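Local coordinates for thioredoxin family protein (Streptococcus pneumoniae, PDB 2YP6), which is a surface-exposed lipoprotein of the thioredoxin fold that probably exchanges disulfides and supports resistance to extracellular oxidative stress, at residues Y147-R150 with E155-I158. Sequence-based numbering, arbitrary orientation.
Sequences YQIR and EYLI
The ring of Y147 turns its edge to the face of Y156 in a T-shaped pair, joining the Schellman turn that ends helix 142-146 to strand 154-158 of the thioredoxin-fold sheet. The evidence is a plane angle of 76° with centroids 5.1 Å apart, and Y147 CD2 standing 3.7 Å above the centre of the Y156 ring. In both tyrosines CG lies anti to the carbonyl carbon (chi1 -79° in Y147), and CB points toward the other segment, which brings the rings together. Packing is closest here: the two tyrosines account for most of the 193 Å² buried. I149 adds CD1 at the rim of the Y156 ring, in its plane, 3.7 Å from Y156 CE1; on strand 71-76, F76 touches both tyrosines and L74 touches Y147. The hydroxyl of Y147, a buried residue, hydrogen-bonds to P50 O.

The other end is looser and more polar. Q148, with positive phi (51°), is the C' residue of the Schellman motif, in which I149 N bonds to F144 O and Q148 N to Q145 O; it is exposed and keeps its side chain off the strand. The side chain of I149, a partly exposed residue, lies about 6 Å from the bound 3-cyclohexyl-1-propylphosphocholine. Here the contact turns polar, through the Y147 carbonyl and a water. One water donates to Q148 O and also hydrogen-bonds to Y156 OH, each at 2.9 Å; Y156 OH and Y147 O are 2.5 Å apart, a very short hydrogen-bond distance.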
# COMPACT_ATOMS: atom_id res chain seq x y z
N TYR A 147 3.86 -5.26 9.97
CA TYR A 147 4.89 -4.74 9.07
C TYR A 147 5.83 -3.74 9.78
O TYR A 147 6.68 -3.08 9.14
CB TYR A 147 4.24 -4.13 7.80
CG TYR A 147 3.82 -5.18 6.79
CD1 TYR A 147 2.71 -5.97 6.99
CD2 TYR A 147 4.56 -5.39 5.63
CE1 TYR A 147 2.36 -6.95 6.08
CE2 TYR A 147 4.20 -6.35 4.72
CZ TYR A 147 3.12 -7.14 4.96
OH TYR A 147 2.77 -8.08 4.03
N GLN A 148 5.68 -3.63 11.10
CA GLN A 148 6.55 -2.79 11.93
C GLN A 148 6.70 -1.37 11.40
O GLN A 148 7.81 -0.82 11.30
CB GLN A 148 7.91 -3.46 12.07
CG GLN A 148 7.81 -4.85 12.72
CD GLN A 148 9.16 -5.42 13.09
OE1 GLN A 148 9.50 -6.53 12.67
NE2 GLN A 148 9.92 -4.69 13.88
N ILE A 149 5.58 -0.75 11.10
CA ILE A 149 5.61 0.59 10.56
C ILE A 149 6.11 1.55 11.65
O ILE A 149 5.64 1.51 12.78
CB ILE A 149 4.24 0.98 10.03
CG1 ILE A 149 3.83 0.00 8.92
CG2 ILE A 149 4.24 2.43 9.53
CD1 ILE A 149 4.83 -0.09 7.76
N ARG A 150 7.10 2.37 11.31
CA ARG A 150 7.64 3.37 12.25
C ARG A 150 7.34 4.79 11.75
O ARG A 150 7.18 5.72 12.54
CB ARG A 150 9.16 3.19 12.41
CG ARG A 150 9.93 3.33 11.08
CD ARG A 150 11.45 3.60 11.23
NE ARG A 150 12.20 2.40 11.60
CZ ARG A 150 13.47 2.15 11.27
NH1 ARG A 150 14.17 3.01 10.54
NH2 ARG A 150 14.03 1.02 11.68
N GLU A 155 6.76 2.01 1.91
CA GLU A 155 6.39 1.05 0.89
C GLU A 155 7.23 -0.22 1.04
O GLU A 155 8.44 -0.15 1.27
CB GLU A 155 6.65 1.61 -0.50
CG GLU A 155 5.86 2.87 -0.87
CD GLU A 155 6.44 4.11 -0.24
OE1 GLU A 155 7.69 4.27 -0.26
OE2 GLU A 155 5.64 4.91 0.29
N TYR A 156 6.55 -1.35 0.95
CA TYR A 156 7.18 -2.67 0.81
C TYR A 156 6.94 -3.13 -0.60
O TYR A 156 5.82 -3.13 -1.08
CB TYR A 156 6.55 -3.67 1.79
CG TYR A 156 6.94 -3.39 3.21
CD1 TYR A 156 6.30 -2.42 3.95
CD2 TYR A 156 7.98 -4.10 3.81
CE1 TYR A 156 6.67 -2.16 5.25
CE2 TYR A 156 8.35 -3.84 5.10
CZ TYR A 156 7.70 -2.86 5.82
OH TYR A 156 8.06 -2.60 7.12
N LEU A 157 8.03 -3.46 -1.30
CA LEU A 157 7.94 -4.02 -2.63
C LEU A 157 8.20 -5.51 -2.51
O LEU A 157 9.31 -5.94 -2.17
CB LEU A 157 8.96 -3.32 -3.54
CG LEU A 157 8.95 -1.80 -3.58
CD1 LEU A 157 9.83 -1.27 -4.72
CD2 LEU A 157 7.54 -1.26 -3.69
N ILE A 158 7.15 -6.28 -2.71
CA ILE A 158 7.11 -7.70 -2.42
C ILE A 158 7.24 -8.45 -3.75
O ILE A 158 6.64 -8.07 -4.76
CB ILE A 158 5.76 -8.06 -1.72
CG1 ILE A 158 5.62 -7.27 -0.41
CG2 ILE A 158 5.63 -9.55 -1.46
CD1 ILE A 158 4.25 -7.39 0.20
O HOH W 1 8.77 -0.21 8.58